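Local atomic coordinates of catechol 1,2-dioxygenase (Burkholderia ambifaria, PDB entry 5VXT), a protein that probably catalyses the iron(III)-dependent, intradiol ring cleavage of catechol by molecular oxygen, giving cis,cis-muconate. Residues S10-K24 and H49-D63. Numbering follows the deposited sequence.
With PTY (phosphatidylethanolamine), chain C.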
ATOM      1  N   SER B  10      -0.736 -17.269  20.669  1.00 34.68           N
ATOM      2  CA  SER B  10       0.268 -16.336  20.176  1.00 34.39           C
ATOM      3  C   SER B  10       1.428 -16.255  21.165  1.00 42.24           C
ATOM      4  O   SER B  10       1.225 -16.204  22.382  1.00 40.36           O
ATOM      5  CB  SER B  10      -0.366 -14.952  19.962  1.00 34.38           C
ATOM      6  OG  SER B  10       0.556 -14.006  19.442  1.00 39.26           O
ATOM      7  N   VAL B  11       2.653 -16.289  20.652  1.00 43.08           N
ATOM      8  CA  VAL B  11       3.822 -15.982  21.468  1.00 42.87           C
ATOM      9  C   VAL B  11       4.087 -14.483  21.342  1.00 47.92           C
ATOM     10  O   VAL B  11       4.202 -13.948  20.233  1.00 57.71           O
ATOM     11  CB  VAL B  11       5.043 -16.819  21.054  1.00 47.56           C
ATOM     12  CG1 VAL B  11       5.418 -16.564  19.601  1.00 53.23           C
ATOM     13  CG2 VAL B  11       6.219 -16.531  21.975  1.00 44.48           C
ATOM     14  N   LYS B  12       4.144 -13.793  22.472  1.00 20.67           N
ATOM     15  CA  LYS B  12       4.138 -12.334  22.483  1.00 19.96           C
ATOM     16  C   LYS B  12       5.558 -11.797  22.576  1.00 30.51           C
ATOM     17  O   LYS B  12       6.298 -12.154  23.501  1.00 32.82           O
ATOM     18  CB  LYS B  12       3.313 -11.817  23.658  1.00 25.36           C
ATOM     19  CG  LYS B  12       1.971 -12.493  23.830  1.00 31.37           C
ATOM     20  CD  LYS B  12       1.013 -12.171  22.691  1.00 37.63           C
ATOM     21  CE  LYS B  12      -0.408 -12.565  23.077  1.00 42.54           C
ATOM     22  NZ  LYS B  12      -1.454 -11.819  22.322  1.00 47.51           N
ATOM     23  N   VAL B  13       5.930 -10.924  21.635  1.00 21.55           N
ATOM     24  CA  VAL B  13       7.291 -10.399  21.600  1.00 21.01           C
ATOM     25  C   VAL B  13       7.324  -8.876  21.568  1.00 19.23           C
ATOM     26  O   VAL B  13       8.403  -8.290  21.647  1.00 19.61           O
ATOM     27  CB  VAL B  13       8.075 -10.947  20.392  1.00 24.58           C
ATOM     28  CG1 VAL B  13       8.187 -12.469  20.453  1.00 23.47           C
ATOM     29  CG2 VAL B  13       7.423 -10.487  19.078  1.00 18.54           C
ATOM     30  N   PHE B  14       6.166  -8.215  21.457  1.00 17.81           N
ATOM     31  CA  PHE B  14       6.198  -6.798  21.102  1.00 17.59           C
ATOM     32  C   PHE B  14       6.932  -5.966  22.152  1.00 23.61           C
ATOM     33  O   PHE B  14       7.675  -5.040  21.808  1.00 28.63           O
ATOM     34  CB  PHE B  14       4.782  -6.267  20.889  1.00 21.48           C
ATOM     35  CG  PHE B  14       4.745  -4.798  20.594  1.00 20.29           C
ATOM     36  CD1 PHE B  14       5.047  -4.326  19.327  1.00 22.67           C
ATOM     37  CD2 PHE B  14       4.453  -3.887  21.594  1.00 24.78           C
ATOM     38  CE1 PHE B  14       5.029  -2.966  19.062  1.00 18.88           C
ATOM     39  CE2 PHE B  14       4.430  -2.509  21.335  1.00 27.10           C
ATOM     40  CZ  PHE B  14       4.723  -2.056  20.070  1.00 25.97           C
ATOM     41  N   ASP B  15       6.748  -6.275  23.431  1.00 25.71           N
ATOM     42  CA  ASP B  15       7.339  -5.438  24.465  1.00 29.82           C
ATOM     43  C   ASP B  15       8.815  -5.722  24.702  1.00 33.80           C
ATOM     44  O   ASP B  15       9.422  -5.051  25.543  1.00 44.45           O
ATOM     45  CB  ASP B  15       6.572  -5.597  25.772  1.00 28.27           C
ATOM     46  CG  ASP B  15       5.200  -4.993  25.691  1.00 39.82           C
ATOM     47  OD1 ASP B  15       4.248  -5.575  26.247  1.00 48.82           O
ATOM     48  OD2 ASP B  15       5.073  -3.946  25.030  1.00 34.37           O
ATOM     49  N   THR B  16       9.407  -6.669  23.985  1.00 23.17           N
ATOM     50  CA  THR B  16      10.822  -6.959  24.177  1.00 25.86           C
ATOM     51  C   THR B  16      11.687  -5.806  23.681  1.00 27.68           C
ATOM     52  O   THR B  16      11.306  -5.056  22.778  1.00 23.65           O
ATOM     53  CB  THR B  16      11.217  -8.238  23.451  1.00 26.78           C
ATOM     54  OG1 THR B  16      11.011  -8.082  22.036  1.00 25.27           O
ATOM     55  CG2 THR B  16      10.391  -9.400  23.978  1.00 28.03           C
ATOM     56  N   LYS B  17      12.872  -5.676  24.285  1.00 28.02           N
ATOM     57  CA  LYS B  17      13.796  -4.624  23.880  1.00 25.07           C
ATOM     58  C   LYS B  17      14.227  -4.781  22.432  1.00 25.69           C
ATOM     59  O   LYS B  17      14.455  -3.776  21.750  1.00 22.15           O
ATOM     60  CB  LYS B  17      15.022  -4.615  24.796  1.00 30.73           C
ATOM     61  CG  LYS B  17      16.028  -3.533  24.448  1.00 27.92           C
ATOM     62  CD  LYS B  17      17.332  -3.689  25.199  1.00 35.99           C
ATOM     63  CE  LYS B  17      18.346  -2.670  24.694  1.00 40.59           C
ATOM     64  NZ  LYS B  17      17.740  -1.307  24.544  1.00 41.70           N
ATOM     65  N   GLU B  18      14.341  -6.022  21.939  1.00 24.71           N
ATOM     66  CA  GLU B  18      14.761  -6.214  20.552  1.00 24.07           C
ATOM     67  C   GLU B  18      13.741  -5.634  19.586  1.00 19.02           C
ATOM     68  O   GLU B  18      14.109  -4.996  18.593  1.00 20.24           O
ATOM     69  CB  GLU B  18      14.982  -7.692  20.223  1.00 25.16           C
ATOM     70  CG  GLU B  18      15.381  -7.858  18.736  1.00 36.95           C
ATOM     71  CD  GLU B  18      15.623  -9.292  18.256  1.00 39.84           C
ATOM     72  OE1 GLU B  18      15.309 -10.248  18.997  1.00 43.59           O
ATOM     73  OE2 GLU B  18      16.116  -9.447  17.106  1.00 26.65           O
ATOM     74  N   VAL B  19      12.455  -5.853  19.853  1.00 20.15           N
ATOM     75  CA  VAL B  19      11.412  -5.301  18.983  1.00 16.62           C
ATOM     76  C   VAL B  19      11.356  -3.781  19.095  1.00 17.10           C
ATOM     77  O   VAL B  19      11.229  -3.084  18.086  1.00 18.37           O
ATOM     78  CB  VAL B  19      10.058  -5.945  19.301  1.00 17.19           C
ATOM     79  CG1 VAL B  19       8.948  -5.256  18.508  1.00 15.62           C
ATOM     80  CG2 VAL B  19      10.115  -7.439  18.964  1.00 21.25           C
ATOM     81  N   GLN B  20      11.459  -3.240  20.311  1.00 18.57           N
ATOM     82  CA  GLN B  20      11.454  -1.783  20.454  1.00 19.54           C
ATOM     83  C   GLN B  20      12.687  -1.153  19.812  1.00 24.25           C
ATOM     84  O   GLN B  20      12.598  -0.069  19.219  1.00 22.07           O
ATOM     85  CB  GLN B  20      11.341  -1.395  21.931  1.00 23.80           C
ATOM     86  CG  GLN B  20      10.025  -1.855  22.562  1.00 25.08           C
ATOM     87  CD  GLN B  20       8.808  -1.349  21.798  1.00 31.63           C
ATOM     88  OE1 GLN B  20       8.675  -0.150  21.548  1.00 30.01           O
ATOM     89  NE2 GLN B  20       7.924  -2.260  21.415  1.00 29.16           N
ATOM     90  N   ASP B  21      13.846  -1.816  19.906  1.00 20.16           N
ATOM     91  CA  ASP B  21      15.027  -1.306  19.220  1.00 20.56           C
ATOM     92  C   ASP B  21      14.845  -1.350  17.718  1.00 21.45           C
ATOM     93  O   ASP B  21      15.308  -0.453  17.001  1.00 20.30           O
ATOM     94  CB  ASP B  21      16.275  -2.111  19.607  1.00 21.60           C
ATOM     95  CG  ASP B  21      16.808  -1.733  20.961  1.00 29.05           C
ATOM     96  OD1 ASP B  21      16.285  -0.762  21.551  1.00 30.97           O
ATOM     97  OD2 ASP B  21      17.752  -2.409  21.437  1.00 30.84           O
ATOM     98  N   LEU B  22      14.185  -2.399  17.225  1.00 17.48           N
ATOM     99  CA  LEU B  22      13.966  -2.535  15.795  1.00 16.23           C
ATOM    100  C   LEU B  22      13.047  -1.438  15.280  1.00 18.13           C
ATOM    101  O   LEU B  22      13.306  -0.862  14.222  1.00 16.21           O
ATOM    102  CB  LEU B  22      13.372  -3.906  15.489  1.00 15.37           C
ATOM    103  CG  LEU B  22      12.975  -4.192  14.045  1.00 17.20           C
ATOM    104  CD1 LEU B  22      14.172  -4.166  13.113  1.00 16.95           C
ATOM    105  CD2 LEU B  22      12.268  -5.568  13.980  1.00 16.33           C
ATOM    106  N   LEU B  23      11.969  -1.151  16.010  1.00 15.93           N
ATOM    107  CA  LEU B  23      11.059  -0.076  15.614  1.00 16.95           C
ATOM    108  C   LEU B  23      11.766   1.273  15.560  1.00 20.75           C
ATOM    109  O   LEU B  23      11.507   2.088  14.659  1.00 20.82           O
ATOM    110  CB  LEU B  23       9.878  -0.003  16.582  1.00 18.60           C
ATOM    111  CG  LEU B  23       8.868  -1.128  16.418  1.00 26.52           C
ATOM    112  CD1 LEU B  23       7.892  -1.113  17.583  1.00 27.44           C
ATOM    113  CD2 LEU B  23       8.146  -0.943  15.084  1.00 24.57           C
ATOM    114  N   LYS B  24      12.621   1.554  16.537  1.00 18.45           N
ATOM    115  CA  LYS B  24      13.298   2.852  16.548  1.00 20.70           C
ATOM    116  C   LYS B  24      14.304   2.943  15.409  1.00 23.88           C
ATOM    117  O   LYS B  24      14.473   4.007  14.801  1.00 25.16           O
ATOM    118  CB  LYS B  24      13.990   3.089  17.888  1.00 32.00           C
ATOM    119  CG  LYS B  24      13.060   3.108  19.084  1.00 41.40           C
ATOM    120  CD  LYS B  24      13.863   3.109  20.379  1.00 42.95           C
ATOM    121  CE  LYS B  24      12.984   2.839  21.586  1.00 36.24           C
ATOM    122  NZ  LYS B  24      13.800   2.890  22.831  1.00 42.91           N
ATOM    123  N   HIS B  49       7.083   5.641  12.953  1.00 17.05           N
ATOM    124  CA  HIS B  49       7.292   4.907  14.198  1.00 17.87           C
ATOM    125  C   HIS B  49       5.966   4.479  14.821  1.00 23.53           C
ATOM    126  O   HIS B  49       5.824   3.345  15.303  1.00 19.49           O
ATOM    127  CB  HIS B  49       8.093   5.745  15.188  1.00 22.45           C
ATOM    128  CG  HIS B  49       8.441   5.009  16.445  1.00 28.81           C
ATOM    129  ND1 HIS B  49       7.706   5.121  17.606  1.00 36.54           N
ATOM    130  CD2 HIS B  49       9.434   4.129  16.713  1.00 34.18           C
ATOM    131  CE1 HIS B  49       8.241   4.355  18.540  1.00 36.97           C
ATOM    132  NE2 HIS B  49       9.294   3.745  18.024  1.00 33.14           N
ATOM    133  N   ARG B  50       4.974   5.363  14.798  1.00 19.63           N
ATOM    134  CA  ARG B  50       3.698   5.034  15.417  1.00 17.24           C
ATOM    135  C   ARG B  50       2.947   3.979  14.605  1.00 20.40           C
ATOM    136  O   ARG B  50       2.420   3.010  15.167  1.00 18.02           O
ATOM    137  CB  ARG B  50       2.866   6.305  15.570  1.00 15.89           C
ATOM    138  CG  ARG B  50       1.411   6.016  15.866  1.00 18.00           C
ATOM    139  CD  ARG B  50       1.227   5.374  17.225  1.00 20.22           C
ATOM    140  NE  ARG B  50      -0.191   5.228  17.532  1.00 19.98           N
ATOM    141  CZ  ARG B  50      -0.876   6.049  18.315  1.00 18.14           C
ATOM    142  NH1 ARG B  50      -0.272   7.097  18.873  1.00 21.42           N
ATOM    143  NH2 ARG B  50      -2.168   5.833  18.521  1.00 19.36           N
ATOM    144  N   LEU B  51       2.880   4.152  13.281  1.00 20.16           N
ATOM    145  CA  LEU B  51       2.115   3.209  12.471  1.00 22.01           C
ATOM    146  C   LEU B  51       2.786   1.847  12.425  1.00 17.88           C
ATOM    147  O   LEU B  51       2.109   0.813  12.483  1.00 15.80           O
ATOM    148  CB  LEU B  51       1.933   3.740  11.057  1.00 20.00           C
ATOM    149  CG  LEU B  51       1.173   5.063  10.963  1.00 22.70           C
ATOM    150  CD1 LEU B  51       0.920   5.393   9.502  1.00 21.93           C
ATOM    151  CD2 LEU B  51      -0.130   4.958  11.738  1.00 25.46           C
ATOM    152  N   LEU B  52       4.113   1.830  12.299  1.00 15.11           N
ATOM    153  CA  LEU B  52       4.840   0.563  12.291  1.00 16.89           C
ATOM    154  C   LEU B  52       4.718  -0.151  13.634  1.00 18.68           C
ATOM    155  O   LEU B  52       4.497  -1.371  13.679  1.00 15.88           O
ATOM    156  CB  LEU B  52       6.301   0.830  11.931  1.00 16.88           C
ATOM    157  CG  LEU B  52       7.208  -0.344  11.559  1.00 20.94           C
ATOM    158  CD1 LEU B  52       6.724  -1.042  10.267  1.00 20.70           C
ATOM    159  CD2 LEU B  52       8.647   0.156  11.440  1.00 24.43           C
ATOM    160  N   GLY B  53       4.837   0.594  14.739  1.00 17.72           N
ATOM    161  CA  GLY B  53       4.639  -0.003  16.049  1.00 17.72           C
ATOM    162  C   GLY B  53       3.242  -0.558  16.226  1.00 17.42           C
ATOM    163  O   GLY B  53       3.060  -1.640  16.781  1.00 17.93           O
ATOM    164  N   ASP B  54       2.235   0.171  15.736  1.00 14.02           N
ATOM    165  CA  ASP B  54       0.865  -0.315  15.848  1.00 17.28           C
ATOM    166  C   ASP B  54       0.673  -1.580  15.030  1.00 20.18           C
ATOM    167  O   ASP B  54      -0.040  -2.502  15.453  1.00 18.73           O
ATOM    168  CB  ASP B  54      -0.111   0.772  15.389  1.00 17.61           C
ATOM    169  CG  ASP B  54      -0.253   1.906  16.396  1.00 24.51           C
ATOM    170  OD1 ASP B  54       0.331   1.817  17.495  1.00 25.61           O
ATOM    171  OD2 ASP B  54      -0.966   2.898  16.085  1.00 25.46           O
ATOM    172  N   LEU B  55       1.286  -1.639  13.845  1.00 16.19           N
ATOM    173  CA  LEU B  55       1.201  -2.850  13.037  1.00 15.78           C
ATOM    174  C   LEU B  55       1.866  -4.024  13.747  1.00 15.72           C
ATOM    175  O   LEU B  55       1.276  -5.102  13.856  1.00 17.09           O
ATOM    176  CB  LEU B  55       1.849  -2.636  11.669  1.00 16.16           C
ATOM    177  CG  LEU B  55       1.923  -3.880  10.773  1.00 18.78           C
ATOM    178  CD1 LEU B  55       0.518  -4.500  10.472  1.00 17.89           C
ATOM    179  CD2 LEU B  55       2.688  -3.544   9.490  1.00 20.77           C
ATOM    180  N   PHE B  56       3.100  -3.829  14.228  1.00 14.61           N
ATOM    181  CA  PHE B  56       3.781  -4.899  14.964  1.00 19.41           C
ATOM    182  C   PHE B  56       2.947  -5.384  16.145  1.00 20.97           C
ATOM    183  O   PHE B  56       2.866  -6.594  16.404  1.00 18.12           O
ATOM    184  CB  PHE B  56       5.154  -4.440  15.470  1.00 15.33           C
ATOM    185  CG  PHE B  56       6.223  -4.372  14.408  1.00 15.44           C
ATOM    186  CD1 PHE B  56       5.901  -4.407  13.063  1.00 19.23           C
ATOM    187  CD2 PHE B  56       7.552  -4.229  14.769  1.00 17.36           C
ATOM    188  CE1 PHE B  56       6.893  -4.311  12.095  1.00 19.12           C
ATOM    189  CE2 PHE B  56       8.549  -4.135  13.801  1.00 19.62           C
ATOM    190  CZ  PHE B  56       8.213  -4.177  12.465  1.00 15.54           C
ATOM    191  N   LYS B  57       2.336  -4.453  16.884  1.00 17.94           N
ATOM    192  CA  LYS B  57       1.558  -4.837  18.055  1.00 16.30           C
ATOM    193  C   LYS B  57       0.307  -5.601  17.653  1.00 19.15           C
ATOM    194  O   LYS B  57      -0.089  -6.553  18.334  1.00 21.52           O
ATOM    195  CB  LYS B  57       1.189  -3.603  18.872  1.00 15.80           C
ATOM    196  CG  LYS B  57       0.321  -3.871  20.088  1.00 21.59           C
ATOM    197  CD  LYS B  57       1.074  -4.692  21.134  1.00 35.16           C
ATOM    198  CE  LYS B  57       0.272  -4.854  22.426  1.00 46.62           C
ATOM    199  NZ  LYS B  57       1.080  -5.498  23.508  1.00 49.87           N
ATOM    200  N   ALA B  58      -0.333  -5.186  16.552  1.00 21.30           N
ATOM    201  CA  ALA B  58      -1.516  -5.893  16.071  1.00 17.97           C
ATOM    202  C   ALA B  58      -1.167  -7.296  15.579  1.00 20.10           C
ATOM    203  O   ALA B  58      -1.955  -8.230  15.762  1.00 19.81           O
ATOM    204  CB  ALA B  58      -2.193  -5.078  14.965  1.00 17.03           C
ATOM    205  N   ILE B  59      -0.003  -7.458  14.935  1.00 20.48           N
ATOM    206  CA  ILE B  59       0.455  -8.790  14.542  1.00 18.05           C
ATOM    207  C   ILE B  59       0.646  -9.667  15.774  1.00 19.25           C
ATOM    208  O   ILE B  59       0.237 -10.839  15.797  1.00 18.54           O
ATOM    209  CB  ILE B  59       1.750  -8.681  13.708  1.00 14.81           C
ATOM    210  CG1 ILE B  59       1.438  -8.092  12.327  1.00 20.61           C
ATOM    211  CG2 ILE B  59       2.454 -10.045  13.574  1.00 14.79           C
ATOM    212  CD1 ILE B  59       2.660  -7.606  11.577  1.00 17.63           C
ATOM    213  N   ASP B  60       1.262  -9.111  16.821  1.00 18.27           N
ATOM    214  CA  ASP B  60       1.431  -9.847  18.074  1.00 20.38           C
ATOM    215  C   ASP B  60       0.078 -10.229  18.669  1.00 23.09           C
ATOM    216  O   ASP B  60      -0.165 -11.401  18.990  1.00 22.22           O
ATOM    217  CB  ASP B  60       2.242  -8.992  19.053  1.00 21.99           C
ATOM    218  CG  ASP B  60       3.274  -9.781  19.846  1.00 25.98           C
ATOM    219  OD1 ASP B  60       3.486  -9.415  21.018  1.00 30.98           O
ATOM    220  OD2 ASP B  60       3.876 -10.754  19.325  1.00 28.42           O
ATOM    221  N   ASP B  61      -0.841  -9.258  18.769  1.00 19.55           N
ATOM    222  CA  ASP B  61      -2.092  -9.481  19.496  1.00 18.41           C
ATOM    223  C   ASP B  61      -2.977 -10.501  18.791  1.00 26.18           C
ATOM    224  O   ASP B  61      -3.562 -11.381  19.434  1.00 27.05           O
ATOM    225  CB  ASP B  61      -2.856  -8.168  19.668  1.00 20.58           C
ATOM    226  CG  ASP B  61      -2.251  -7.262  20.730  1.00 26.04           C
ATOM    227  OD1 ASP B  61      -1.394  -7.719  21.511  1.00 27.77           O
ATOM    228  OD2 ASP B  61      -2.642  -6.078  20.778  1.00 25.57           O
ATOM    229  N   LEU B  62      -3.116 -10.380  17.474  1.00 23.94           N
ATOM    230  CA  LEU B  62      -3.993 -11.251  16.706  1.00 27.23           C
ATOM    231  C   LEU B  62      -3.271 -12.465  16.133  1.00 21.21           C
ATOM    232  O   LEU B  62      -3.906 -13.263  15.432  1.00 23.00           O
ATOM    233  CB  LEU B  62      -4.657 -10.463  15.571  1.00 24.35           C
ATOM    234  CG  LEU B  62      -5.545  -9.285  16.000  1.00 33.11           C
ATOM    235  CD1 LEU B  62      -6.180  -8.603  14.788  1.00 31.91           C
ATOM    236  CD2 LEU B  62      -6.605  -9.765  16.974  1.00 44.91           C
ATOM    237  N   ASP B  63      -1.975 -12.621  16.422  1.00 23.04           N
ATOM    238  CA  ASP B  63      -1.131 -13.685  15.871  1.00 22.79           C
ATOM    239  C   ASP B  63      -1.266 -13.755  14.353  1.00 25.22           C
ATOM    240  O   ASP B  63      -1.601 -14.789  13.772  1.00 22.74           O
ATOM    241  CB  ASP B  63      -1.457 -15.041  16.496  1.00 23.26           C
ATOM    242  CG  ASP B  63      -0.318 -16.034  16.346  1.00 25.93           C
ATOM    243  OD1 ASP B  63      -0.503 -17.207  16.723  1.00 32.94           O
ATOM    244  OD2 ASP B  63       0.774 -15.638  15.865  1.00 25.52           O
TER
HETATM  245  C1  PTY C 401       5.322  13.833   2.637  1.00 62.23           C
HETATM  246  C2  PTY C 401       7.647  14.482  -3.415  1.00115.52           C
HETATM  247  C3  PTY C 401       6.174  14.842  -3.557  1.00118.78           C
HETATM  248  O4  PTY C 401       5.200  12.922   3.723  1.00 51.54           O
HETATM  249  C5  PTY C 401       6.300  14.193   0.398  1.00 95.63           C
HETATM  250  C6  PTY C 401       6.236  13.236   1.575  1.00 78.69           C
HETATM  251  O7  PTY C 401       5.687  11.999   1.133  1.00 76.89           O
HETATM  252  C8  PTY C 401       6.698  10.999   0.824  1.00 73.41           C
HETATM  253  O10 PTY C 401       7.555  11.209  -0.021  1.00 79.11           O
HETATM  254  C11 PTY C 401       6.629   9.694   1.565  1.00 60.56           C
HETATM  255  C12 PTY C 401       5.350   9.783   2.377  1.00 49.25           C
HETATM  256  C13 PTY C 401       4.846   8.398   2.726  1.00 43.75           C
HETATM  257  C14 PTY C 401       4.854   8.222   4.233  1.00 42.34           C
HETATM  258  C15 PTY C 401       3.830   7.169   4.608  1.00 46.97           C
HETATM  259  C16 PTY C 401       3.937   5.998   3.646  1.00 45.71           C
HETATM  260  C17 PTY C 401       3.489   4.718   4.332  1.00 40.59           C
HETATM  261  C18 PTY C 401       4.067   4.689   5.736  1.00 40.02           C
HETATM  262  C19 PTY C 401       3.741   3.366   6.409  1.00 41.64           C
HETATM  263  C20 PTY C 401       4.962   2.882   7.173  1.00 43.67           C
HETATM  264  C21 PTY C 401       4.556   2.284   8.510  1.00 44.66           C
HETATM  265  C22 PTY C 401       3.143   1.726   8.460  1.00 46.81           C
HETATM  266  C23 PTY C 401       3.142   0.208   8.437  1.00 49.21           C
HETATM  267  C24 PTY C 401       2.941  -0.304   7.020  1.00 46.59           C
HETATM  268  C25 PTY C 401       4.272  -0.522   6.315  1.00 44.62           C
HETATM  269  C26 PTY C 401       4.063  -1.498   5.167  1.00 41.81           C
HETATM  270  C27 PTY C 401       5.153  -2.557   5.157  1.00 37.93           C
HETATM  271  C28 PTY C 401       4.806  -3.596   4.105  1.00 37.17           C
HETATM  272  C29 PTY C 401       4.763  -2.941   2.747  1.00 42.60           C
HETATM  273  C30 PTY C 401       4.159  13.135   4.709  1.00 41.33           C
HETATM  274  C31 PTY C 401       3.909  12.129   5.806  1.00 42.77           C
HETATM  275  O30 PTY C 401       3.475  14.136   4.616  1.00 42.47           O
HETATM  276  C32 PTY C 401       2.899  11.104   5.296  1.00 44.03           C
HETATM  277  C33 PTY C 401       2.500  10.086   6.361  1.00 41.82           C
HETATM  278  C34 PTY C 401       1.116   9.520   6.063  1.00 37.68           C
HETATM  279  C35 PTY C 401       0.642   8.579   7.159  1.00 41.80           C
HETATM  280  C36 PTY C 401      -0.811   8.190   6.940  1.00 39.26           C
HETATM  281  C37 PTY C 401      -0.952   7.465   5.611  1.00 39.15           C
HETATM  282  C38 PTY C 401      -2.057   6.428   5.701  1.00 38.99           C
HETATM  283  C39 PTY C 401      -2.213   5.670   4.393  1.00 42.24           C
HETATM  284  C40 PTY C 401      -2.864   4.315   4.656  1.00 47.98           C
HETATM  285  C41 PTY C 401      -4.015   4.083   3.679  1.00 50.13           C
HETATM  286  C42 PTY C 401      -4.807   2.805   3.948  1.00 43.57           C
HETATM  287  C43 PTY C 401      -5.966   2.695   2.964  1.00 39.93           C
HETATM  288  C44 PTY C 401      -5.544   3.163   1.586  1.00 30.80           C
HETATM  289  P1  PTY C 401       4.649  15.148  -1.432  1.00124.75           P
HETATM  290  O11 PTY C 401       5.422  14.232  -2.510  1.00122.69           O
HETATM  291  O12 PTY C 401       3.166  15.028  -1.690  1.00127.13           O
HETATM  292  O13 PTY C 401       5.291  16.518  -1.423  1.00128.27           O
HETATM  293  O14 PTY C 401       4.961  14.417  -0.033  1.00111.37           O
HETATM  294  N1  PTY C 401       8.197  15.202  -2.282  1.00114.03           N
HETATM  295  O   HOH W   1       2.662 -17.072  17.560  1.00 32.41           O
HETATM  296  O   HOH W   2       2.358  -2.798  24.576  1.00 46.43           O
HETATM  297  O   HOH W   3      10.093   1.821  19.762  1.00 28.79           O
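Asp-60 OD1 accepts two backbone N-H groups, from Val-13 N at 2.9 Å and Phe-14 N at 3.0 Å, at the entrance to a type I turn (Val-13 to Thr-16) that leads into helix 17-24. The two donors approach differently: Val-13 N lies on the syn side, bifurcated to OD2, whereas Phe-14 N meets OD1 from above the carboxylate plane, 58° out of it. These bonds, with a salt bridge from OD2 to Arg-101 of the second subunit, fix the rotation of the carboxylate.

The two segments form part of the helical N-terminal region of this dioxygenase; their helices run roughly antiparallel, the axes approaching to 10.2 Å. The Phe-14 ring is sandwiched between Lys-57 of helix 49-62 and Gln-20 of helix 17-24: Lys-57 CB stands over its centre in a CH-pi contact, 8° off the normal, while the amide nitrogen of Gln-20, bonded to Phe-14 O, covers the opposite face nearer the rim. A chi1 of 177°, with CG anti to the backbone N, carries the ring to the helix, where CE1 comes 3.3 Å from Gly-53 O.

Further along, Leu-23 is a knob among His-49, Leu-52, Gly-53 and Phe-56; its CD2 reaches Phe-56 CD2 at 3.4 Å and Leu-52 CG at 3.7 Å. Leu-51 CB and Leu-55 CD2, the latter on a side chain pointing away from this interface, touch an acyl chain of the bound phosphatidylethanolamine, so the helix separates N-terminal segment from lipid. At the far end, Ser-10 OG donates in the carbonyl plane, at 2.7 Å, to Asp-60 O, a carbonyl inside the Schellman motif that also takes a weak bond from Asp-63 N.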